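Local coordinates for cytoplasmic Protein STM1381 (Salmonella enterica subsp. enterica serovar Typhimurium, PDB 3SOZ) that is of unknown function but probably belongs to the class I glutamine amidotransferase-like proteins, at residues A[69-73]-A[244-248]; A[108-114]-A[208-214]. One frame throughout, in Å; residues are numbered along the deposited sequence.

Interaction 1. Residues A[69-73]-A[244-248]; sequences ACYDA and HTIKK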
# COMPACT_ATOMS: atom_id res chain seq x y z
N ALA A 69 -0.44 6.58 34.02
CA ALA A 69 0.58 7.12 34.92
C ALA A 69 1.15 6.10 35.91
O ALA A 69 2.31 6.20 36.33
CB ALA A 69 0.01 8.32 35.67
N CYS A 70 0.34 5.11 36.28
CA CYS A 70 0.82 4.11 37.19
C CYS A 70 1.71 3.10 36.50
O CYS A 70 2.04 2.08 37.10
CB CYS A 70 -0.36 3.37 37.84
SG CYS A 70 -1.30 2.41 36.63
N TYR A 71 2.09 3.36 35.23
CA TYR A 71 3.00 2.45 34.48
C TYR A 71 4.37 3.06 34.29
O TYR A 71 4.47 4.20 33.85
CB TYR A 71 2.44 2.03 33.10
CG TYR A 71 1.29 1.08 33.19
CD1 TYR A 71 1.45 -0.19 33.74
CD2 TYR A 71 0.03 1.44 32.75
CE1 TYR A 71 0.38 -1.08 33.86
CE2 TYR A 71 -1.06 0.57 32.87
CZ TYR A 71 -0.86 -0.68 33.41
OH TYR A 71 -1.90 -1.54 33.52
N ASP A 72 5.42 2.29 34.57
CA ASP A 72 6.78 2.77 34.32
C ASP A 72 7.13 2.91 32.84
O ASP A 72 7.82 3.86 32.46
CB ASP A 72 7.79 1.89 35.05
CG ASP A 72 7.60 1.95 36.55
OD1 ASP A 72 7.65 3.09 37.08
OD2 ASP A 72 7.35 0.88 37.19
N ALA A 73 6.64 1.96 32.03
CA ALA A 73 6.79 1.98 30.58
C ALA A 73 5.66 1.30 29.81
O ALA A 73 4.90 0.44 30.33
CB ALA A 73 8.09 1.36 30.18
N HIS A 244 14.47 -1.61 32.08
CA HIS A 244 15.16 -0.80 33.09
C HIS A 244 15.76 0.48 32.49
O HIS A 244 15.59 1.55 33.05
CB HIS A 244 16.18 -1.62 33.91
CG HIS A 244 15.55 -2.64 34.82
ND1 HIS A 244 15.95 -3.96 34.86
CD2 HIS A 244 14.54 -2.53 35.73
CE1 HIS A 244 15.23 -4.62 35.75
NE2 HIS A 244 14.36 -3.77 36.29
N THR A 245 16.41 0.41 31.34
CA THR A 245 16.94 1.62 30.72
C THR A 245 15.89 2.73 30.50
O THR A 245 16.21 3.92 30.63
CB THR A 245 17.65 1.31 29.42
OG1 THR A 245 18.52 0.20 29.64
CG2 THR A 245 18.45 2.49 28.91
N ILE A 246 14.66 2.36 30.16
CA ILE A 246 13.59 3.37 29.97
C ILE A 246 12.67 3.61 31.18
O ILE A 246 11.72 4.39 31.07
CB ILE A 246 12.70 3.11 28.70
CG1 ILE A 246 12.01 1.76 28.77
CG2 ILE A 246 13.48 3.28 27.43
CD1 ILE A 246 10.80 1.70 27.89
N LYS A 247 12.93 2.95 32.31
CA LYS A 247 12.14 3.18 33.54
C LYS A 247 12.01 4.68 33.86
O LYS A 247 13.01 5.42 33.87
CB LYS A 247 12.71 2.43 34.75
CG LYS A 247 11.74 2.34 35.92
CD LYS A 247 12.48 2.04 37.22
CE LYS A 247 11.51 1.84 38.39
NZ LYS A 247 12.20 1.35 39.63
N LYS A 248 10.77 5.10 34.13
CA LYS A 248 10.42 6.53 34.20
C LYS A 248 11.03 7.34 35.39
O LYS A 248 10.45 7.52 36.48
CB LYS A 248 8.90 6.76 34.01
CG LYS A 248 7.99 6.51 35.21
CD LYS A 248 6.82 7.53 35.20
CE LYS A 248 5.58 7.02 35.94
NZ LYS A 248 4.35 7.53 35.25
OXT LYS A 248 12.16 7.84 35.27
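Ala73 and Ile246 meet where the C-terminal helix 235-246 lies against a central sheet consistent with the class I glutamine amidotransferase-like fold, at the first residue of strand 73-77. This is the tightly packed part of the contact. CD1 of Ile246 comes to 3.6 Å from CB of Ala73; CG1 stands between its own backbone N and carbonyl carbon (chi1 60°), and from there CD1 reaches on to the strand. The alanine is small enough to let the helix sit close, while the isoleucine side chain also packs on Met205 and Cys214.

Toward the chain terminus the contact turns polar and more open to solvent. Asp72 meets the two lysines through their aliphatic parts: its CB lies 4.1 Å from CG of Lys247, and its OD1 3.9 Å from CG of Lys248. Neither ammonium group touches the carboxylate, whose OD2 instead accepts a hydrogen bond from the backbone N of Lys5. Lys248, the last residue, crosses Asp72 at about a right angle and has the length to run on, with bends at chi2 and chi4, to the backbone of Ala69. There NZ donates a 2.7 Å hydrogen bond to O of Ala69, tilted 16° from the carbonyl plane.

Interaction 2. Residues A[108-114]-A[208-214]; sequences VAEGGGL and YHKGKVC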
# COMPACT_ATOMS: atom_id res chain seq x y z
N VAL A 108 4.50 9.83 27.78
CA VAL A 108 5.94 9.79 27.63
C VAL A 108 6.58 11.14 27.98
O VAL A 108 7.52 11.18 28.77
CB VAL A 108 6.36 9.33 26.20
CG1 VAL A 108 7.86 9.54 25.96
CG2 VAL A 108 5.99 7.89 26.00
N ALA A 109 6.10 12.22 27.36
CA ALA A 109 6.47 13.60 27.74
C ALA A 109 6.46 13.85 29.27
O ALA A 109 7.36 14.52 29.78
CB ALA A 109 5.58 14.62 27.01
N GLU A 110 5.46 13.31 29.99
CA GLU A 110 5.40 13.40 31.46
C GLU A 110 6.34 12.38 32.12
O GLU A 110 6.08 11.89 33.24
CB GLU A 110 3.95 13.27 31.99
CG GLU A 110 3.11 14.59 31.98
CD GLU A 110 1.82 14.56 31.06
OE1 GLU A 110 0.86 13.78 31.34
OE2 GLU A 110 1.76 15.34 30.06
N GLY A 111 7.43 12.04 31.44
CA GLY A 111 8.41 11.11 32.01
C GLY A 111 8.19 9.60 31.85
O GLY A 111 9.08 8.83 32.19
N GLY A 112 7.03 9.16 31.35
CA GLY A 112 6.86 7.72 31.05
C GLY A 112 7.84 7.20 29.99
O GLY A 112 8.21 7.91 29.07
N GLY A 113 8.27 5.95 30.12
CA GLY A 113 9.04 5.31 29.01
C GLY A 113 8.22 4.51 27.97
O GLY A 113 7.22 3.83 28.30
N LEU A 114 8.66 4.60 26.71
CA LEU A 114 8.09 3.84 25.58
C LEU A 114 9.09 2.93 24.90
O LEU A 114 10.21 3.37 24.51
CB LEU A 114 7.61 4.80 24.50
CG LEU A 114 6.91 4.19 23.30
CD1 LEU A 114 5.65 3.42 23.75
CD2 LEU A 114 6.53 5.29 22.31
N TYR A 208 11.93 11.89 24.89
CA TYR A 208 10.84 12.74 24.46
C TYR A 208 10.34 13.62 25.64
O TYR A 208 9.59 13.17 26.53
CB TYR A 208 9.74 11.92 23.76
CG TYR A 208 8.58 12.74 23.23
CD1 TYR A 208 8.76 13.65 22.16
CD2 TYR A 208 7.31 12.61 23.77
CE1 TYR A 208 7.68 14.41 21.67
CE2 TYR A 208 6.24 13.36 23.30
CZ TYR A 208 6.43 14.25 22.25
OH TYR A 208 5.32 14.98 21.82
N HIS A 209 10.78 14.88 25.61
CA HIS A 209 10.76 15.76 26.79
C HIS A 209 11.25 14.99 28.01
O HIS A 209 12.39 14.56 28.02
CB HIS A 209 9.38 16.39 27.00
CG HIS A 209 8.89 17.14 25.79
ND1 HIS A 209 9.63 18.13 25.18
CD2 HIS A 209 7.74 17.04 25.08
CE1 HIS A 209 8.96 18.61 24.15
NE2 HIS A 209 7.80 17.96 24.07
N LYS A 210 10.40 14.77 29.01
CA LYS A 210 10.87 14.13 30.26
C LYS A 210 11.04 12.62 30.16
O LYS A 210 11.48 11.99 31.13
CB LYS A 210 9.97 14.47 31.47
CG LYS A 210 9.85 15.96 31.81
CD LYS A 210 9.09 16.21 33.12
CE LYS A 210 9.43 17.62 33.69
NZ LYS A 210 8.74 17.98 34.97
N GLY A 211 10.70 12.05 29.00
CA GLY A 211 10.63 10.60 28.83
C GLY A 211 11.69 9.93 27.98
O GLY A 211 12.25 10.54 27.06
N LYS A 212 11.94 8.66 28.29
CA LYS A 212 12.86 7.81 27.52
C LYS A 212 12.18 6.87 26.48
O LYS A 212 11.26 6.11 26.81
CB LYS A 212 13.70 7.00 28.50
CG LYS A 212 14.40 7.89 29.53
CD LYS A 212 15.37 7.11 30.45
CE LYS A 212 15.49 7.78 31.83
NZ LYS A 212 14.24 7.66 32.69
N VAL A 213 12.64 6.92 25.23
CA VAL A 213 12.08 6.09 24.15
C VAL A 213 13.09 5.10 23.60
O VAL A 213 14.27 5.41 23.44
CB VAL A 213 11.59 6.90 22.90
CG1 VAL A 213 10.48 6.14 22.17
CG2 VAL A 213 11.08 8.24 23.29
N CYS A 214 12.60 3.93 23.24
CA CYS A 214 13.44 2.94 22.60
C CYS A 214 12.72 2.23 21.43
O CYS A 214 11.55 1.84 21.53
CB CYS A 214 13.94 1.96 23.65
SG CYS A 214 14.98 0.66 23.05
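A Schellman motif closes helix 100-109 here, and the tight turn 208-211 packs against it. Gly111, with its positive phi of 85°, is the C-prime residue; a side chain at these backbone angles would jam against the preceding carbonyl. The turn packed against it is a type II' beta turn from Tyr208 to Gly211, and O of Ala109 at the helix end accepts a 3.1 Å hydrogen bond from N of Lys210, bent to 140° at the hydrogen. CB of Lys210 sits close to the same oxygen, and the rest of its extended chain leads away.

Val108 and Tyr208 cross at about a right angle. CG1 of the valine, anti to its backbone N (chi1 169°), lies in the plane of the tyrosine ring at its edge and is 3.7 Å from CB of Tyr208. The small CB of Ala109 meets CE2 of Tyr208 and also lies in the plane of the His209 ring at its edge. The phenol OH is hydrogen-bonded to Glu139.

After the turn the chains become neighbouring parallel strands, 113-117 and 211-216, of the central sheet, an arrangement consistent with an amidotransferase-like fold. Glycines permit the close approach at the start: Gly211 CA stands 3.2 Å from O of Val108, where a side chain would collide with that oxygen and with O of Gly112. N of Leu114 then donates to O of Lys212 at 3.0 Å, and O of Leu114 accepts from N of Cys214 at 2.8 Å. Leu114 and Val213, branched residues suited to a buried sheet face, lie side by side, pointing the same way, with CB of Leu114 3.9 Å from CG1 of Val213; Leu114 packs on helix 137-140, and both touch Leu141 in the loop after it.

Interaction 2 is nested in sequence within the loop that interaction 1 closes, the order being 69-73, 108-114, 208-214 and 244-248. Their centres lie about 8 Å apart, on the same side of the chain's centre. Strand 113-117 lies between 73-77 and 211-216 in the mixed sheet, parallel to both, and the contacts meet at the N-terminal ends of these strands: O of Asp72 is 3.2 Å from N of Gly113, a probable hydrogen bond. The C-terminal tail is tied in as well, since NZ of Lys212 lies 2.8 Å from O of Lys247, probably also hydrogen-bonded. The tail thus packs along the N-terminal ends of these strands, joined to strand 211-216 through Lys212.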